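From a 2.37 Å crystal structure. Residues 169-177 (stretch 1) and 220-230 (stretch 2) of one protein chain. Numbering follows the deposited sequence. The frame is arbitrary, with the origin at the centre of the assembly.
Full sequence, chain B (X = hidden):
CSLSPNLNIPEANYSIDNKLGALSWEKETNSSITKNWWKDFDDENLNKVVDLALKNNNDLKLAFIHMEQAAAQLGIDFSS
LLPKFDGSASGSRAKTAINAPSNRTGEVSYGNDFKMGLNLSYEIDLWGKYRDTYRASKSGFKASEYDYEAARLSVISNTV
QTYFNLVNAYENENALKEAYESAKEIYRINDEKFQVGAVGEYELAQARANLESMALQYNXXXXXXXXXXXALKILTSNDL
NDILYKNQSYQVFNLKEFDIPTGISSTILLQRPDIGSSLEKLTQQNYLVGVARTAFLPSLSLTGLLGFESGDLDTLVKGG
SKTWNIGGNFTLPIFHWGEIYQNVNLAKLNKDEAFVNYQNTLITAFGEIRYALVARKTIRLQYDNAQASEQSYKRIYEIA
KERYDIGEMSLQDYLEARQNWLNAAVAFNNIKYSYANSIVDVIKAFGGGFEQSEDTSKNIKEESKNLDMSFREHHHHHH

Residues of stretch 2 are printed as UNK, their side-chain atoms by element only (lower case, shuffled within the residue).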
# COMPACT_ATOMS: atom_id res chain seq x y z
N ALA B 169 -15.76 -7.14 23.01
CA ALA B 169 -16.24 -5.78 23.20
C ALA B 169 -17.59 -5.76 23.90
O ALA B 169 -17.87 -4.87 24.71
CB ALA B 169 -16.32 -5.06 21.86
N TYR B 170 -18.43 -6.74 23.59
CA TYR B 170 -19.73 -6.87 24.24
C TYR B 170 -19.56 -7.18 25.73
O TYR B 170 -20.25 -6.61 26.57
CB TYR B 170 -20.57 -7.95 23.57
CG TYR B 170 -21.43 -7.47 22.42
CD1 TYR B 170 -22.48 -6.58 22.63
CD2 TYR B 170 -21.20 -7.92 21.13
CE1 TYR B 170 -23.26 -6.14 21.58
CE2 TYR B 170 -21.99 -7.49 20.07
CZ TYR B 170 -23.02 -6.60 20.31
OH TYR B 170 -23.79 -6.17 19.25
N GLU B 171 -18.64 -8.10 26.03
CA GLU B 171 -18.39 -8.53 27.40
C GLU B 171 -17.87 -7.39 28.27
O GLU B 171 -18.32 -7.22 29.40
CB GLU B 171 -17.40 -9.69 27.41
CG GLU B 171 -17.99 -11.02 26.95
CD GLU B 171 -18.96 -11.60 27.96
OE1 GLU B 171 -18.49 -12.10 29.01
OE2 GLU B 171 -20.18 -11.56 27.71
N ASN B 172 -16.93 -6.62 27.74
CA ASN B 172 -16.38 -5.49 28.47
C ASN B 172 -17.42 -4.38 28.64
O ASN B 172 -17.43 -3.69 29.67
CB ASN B 172 -15.14 -4.94 27.76
CG ASN B 172 -13.94 -5.85 27.91
OD1 ASN B 172 -13.90 -6.71 28.79
ND2 ASN B 172 -12.95 -5.66 27.04
N GLU B 173 -18.28 -4.21 27.65
CA GLU B 173 -19.33 -3.21 27.71
C GLU B 173 -20.38 -3.57 28.76
O GLU B 173 -20.85 -2.71 29.50
CB GLU B 173 -20.00 -3.04 26.35
CG GLU B 173 -21.20 -2.10 26.36
CD GLU B 173 -21.94 -2.10 25.04
OE1 GLU B 173 -21.42 -2.67 24.07
OE2 GLU B 173 -23.05 -1.52 24.99
N ASN B 174 -20.73 -4.86 28.82
CA ASN B 174 -21.71 -5.34 29.78
C ASN B 174 -21.17 -5.29 31.20
O ASN B 174 -21.91 -5.01 32.15
CB ASN B 174 -22.14 -6.76 29.43
CG ASN B 174 -23.63 -6.98 29.62
OD1 ASN B 174 -24.10 -7.23 30.73
ND2 ASN B 174 -24.38 -6.90 28.52
N ALA B 175 -19.88 -5.56 31.35
CA ALA B 175 -19.22 -5.49 32.65
C ALA B 175 -19.15 -4.05 33.13
O ALA B 175 -19.30 -3.77 34.32
CB ALA B 175 -17.83 -6.10 32.57
N LEU B 176 -18.92 -3.14 32.19
CA LEU B 176 -18.85 -1.72 32.51
C LEU B 176 -20.25 -1.12 32.66
O LEU B 176 -20.40 -0.02 33.20
CB LEU B 176 -18.05 -0.98 31.43
CG LEU B 176 -16.54 -0.98 31.64
CD1 LEU B 176 -15.80 -0.73 30.34
CD2 LEU B 176 -16.17 0.08 32.67
N LYS B 177 -21.26 -1.83 32.18
CA LYS B 177 -22.64 -1.41 32.37
C LYS B 177 -23.02 -1.56 33.84
O LYS B 177 -23.49 -0.61 34.47
CB LYS B 177 -23.60 -2.22 31.50
CG LYS B 177 -25.07 -1.89 31.73
CD LYS B 177 -25.99 -2.74 30.86
CE LYS B 177 -27.45 -2.40 31.12
NZ LYS B 177 -28.38 -3.22 30.29
N UNK B 220 -16.94 4.54 26.43
CA UNK B 220 -15.77 4.13 25.66
C UNK B 220 -15.92 2.69 25.20
O UNK B 220 -15.54 2.33 24.09
c UNK B 220 -13.21 5.73 24.85
o UNK B 220 -13.25 6.84 24.28
c UNK B 220 -13.77 5.61 26.25
o UNK B 220 -12.74 4.71 24.30
c UNK B 220 -14.49 4.29 26.48
N UNK B 221 -16.49 1.86 26.07
CA UNK B 221 -16.71 0.46 25.77
C UNK B 221 -17.77 0.29 24.68
O UNK B 221 -17.64 -0.58 23.82
c UNK B 221 -17.13 -0.29 27.03
N UNK B 222 -18.80 1.12 24.73
CA UNK B 222 -19.81 1.15 23.68
C UNK B 222 -19.18 1.51 22.35
O UNK B 222 -19.46 0.91 21.32
c UNK B 222 -23.54 2.74 26.75
c UNK B 222 -21.72 1.86 25.26
n UNK B 222 -24.58 3.79 26.94
c UNK B 222 -20.92 2.16 24.01
c UNK B 222 -22.80 2.91 25.45
N UNK B 223 -18.31 2.52 22.39
CA UNK B 223 -17.64 3.01 21.20
C UNK B 223 -16.72 1.95 20.61
O UNK B 223 -16.66 1.77 19.40
c UNK B 223 -16.92 5.39 20.48
c UNK B 223 -16.33 6.68 21.03
c UNK B 223 -16.85 4.28 21.53
c UNK B 223 -18.36 5.60 20.06
N UNK B 224 -16.01 1.25 21.49
CA UNK B 224 -15.14 0.15 21.08
C UNK B 224 -15.95 -1.00 20.50
O UNK B 224 -15.48 -1.71 19.60
c UNK B 224 -13.40 -1.49 21.92
n UNK B 224 -13.85 -2.71 22.23
c UNK B 224 -14.31 -0.33 22.27
o UNK B 224 -12.31 -1.31 21.37
N UNK B 225 -17.16 -1.17 21.00
CA UNK B 225 -18.06 -2.22 20.53
C UNK B 225 -18.59 -1.88 19.14
O UNK B 225 -18.69 -2.74 18.27
c UNK B 225 -21.34 -3.19 20.41
c UNK B 225 -20.11 -3.60 21.22
c UNK B 225 -22.10 -2.05 21.07
n UNK B 225 -23.36 -1.73 20.35
c UNK B 225 -19.21 -2.42 21.52
N UNK B 226 -18.94 -0.61 18.94
CA UNK B 226 -19.45 -0.15 17.66
C UNK B 226 -18.40 -0.23 16.57
O UNK B 226 -18.72 -0.40 15.39
o UNK B 226 -22.36 0.94 16.35
o UNK B 226 -23.39 0.25 18.16
c UNK B 226 -19.97 1.29 17.78
c UNK B 226 -22.44 0.82 17.59
c UNK B 226 -21.33 1.40 18.45
N UNK B 227 -17.13 -0.10 16.96
CA UNK B 227 -16.03 -0.16 16.00
C UNK B 227 -15.86 -1.55 15.41
O UNK B 227 -15.57 -1.70 14.22
n UNK B 227 -12.71 -0.71 15.73
c UNK B 227 -13.56 0.32 15.70
c UNK B 227 -14.72 0.28 16.67
o UNK B 227 -13.42 1.27 14.92
N UNK B 228 -16.04 -2.57 16.24
CA UNK B 228 -15.89 -3.95 15.80
C UNK B 228 -17.18 -4.48 15.19
O UNK B 228 -17.17 -5.44 14.42
c UNK B 228 -15.46 -4.84 16.97
c UNK B 228 -12.28 -3.96 18.86
c UNK B 228 -14.00 -4.70 17.33
c UNK B 228 -13.01 -5.16 16.49
c UNK B 228 -11.67 -5.03 16.81
o UNK B 228 -9.98 -4.30 18.32
c UNK B 228 -13.62 -4.10 18.53
c UNK B 228 -11.32 -4.43 18.00
N UNK B 229 -18.30 -3.84 15.52
CA UNK B 229 -19.57 -4.18 14.90
C UNK B 229 -19.53 -3.74 13.44
O UNK B 229 -19.92 -4.50 12.54
c UNK B 229 -20.74 -3.51 15.62
c UNK B 229 -22.27 -5.32 14.72
c UNK B 229 -23.19 -3.51 16.19
c UNK B 229 -21.98 -4.38 15.88
N UNK B 230 -19.06 -2.52 13.21
CA UNK B 230 -18.88 -2.00 11.86
C UNK B 230 -17.94 -2.88 11.05
O UNK B 230 -18.21 -3.19 9.89
c UNK B 230 -16.80 1.10 10.81
c UNK B 230 -17.69 -0.11 10.60
n UNK B 230 -15.06 2.57 9.77
c UNK B 230 -16.00 1.43 9.56
c UNK B 230 -18.33 -0.57 11.91
O HOH W 1 -16.51 -2.77 24.59

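Both stretches are helical throughout, and their axes run nearly antiparallel, at 162°, with a closest approach of 8.6 Å. The hidden side chains can be read in sequence from atom count, element and connectivity.

Position 220 carries three carbons, the third bonded to two oxygens: a carboxylate on a two-carbon stem. It makes no contact with stretch 1, and its end leads away. Two stem carbons before the carboxylate carbon make it glutamate, E220.

Position 221 has a single side-chain carbon, CB, pointing toward stretch 1. The CB of 221 lies 3.7 Å from E173 CA and 3.6 Å from L176 CD1. One carbon means alanine, A221, and its CA sits 4.9 Å from E173 CA, a very short spacing between helices.

Position 222 shows four carbons in an unbranched row ending in nitrogen, and a carbon of the row lies against the E173 carboxylate. The pattern is that of lysine, K222. Its CG is 3.6 Å from E173 OE2, but the extended chain leads its end away from stretch 1.

Position 223 has four carbons forked at the second, and its CA-to-CB bond points away, so that it makes no contact here. The fork makes it leucine, L223.

Position 224 has two carbons, the second bearing two further atoms, one oxygen and one nitrogen, and this amide end meets A169 CB. A short amide is asparagine, N224. Its ND2 approaches A169 CB to 3.4 Å, a contact without a hydrogen bond.

Position 225 again has four carbons in a row and a terminal nitrogen; the row crosses the Y170 ring and nears the E173 carboxylate. This is lysine, K225. Its chain bends at chi2 (-94°) and chi3 (-54°), and CG lies 4.0 Å from the centroid of the Y170 ring, 10° off the ring normal, a CH-pi contact over the face. K225 CE is 3.1 Å from E173 OE1.

Position 226 has three carbons with two oxygens on the third and does not touch stretch 1: glutamate, E226. Its OE2 accepts a hydrogen bond from K225 NZ at 3.0 Å within a salt bridge.

Position 227 repeats the short amide, two carbons with one oxygen and one nitrogen, out of reach of stretch 1, and is asparagine, N227.

Position 228 has one carbon followed by a six-carbon ring bearing an oxygen, and the ring comes near A169 CB: tyrosine, Y228. Its CD2 comes within 4.4 Å of A169 CB, with the ring oblique to that methyl.

Position 229 has four carbons forked at the second, with a branch end near Y170 OH, so it is leucine, L229. Its CD1 reaches Y170 OH at 4.1 Å.

Position 230 ends the stretch with four carbons in a row and a nitrogen, out of reach: lysine, K230.

The contact buries 424 Å² and has no direct hydrogen bond across it. Small residues sit where the backbones come closest: A169 packs its CB 3.6 Å from K225 CA, while A221 lies against E173. A water bridges the two backbones, donating to A169 O at 2.5 Å and A221 O at 2.6 Å. E173 OE1 and K225 NZ are 4.3 Å apart, opposite charges near each other but beyond a salt bridge, and E173 OE1 is buried without a partner in the model.

Stretch 2 220-230: EAKLNKENYLK
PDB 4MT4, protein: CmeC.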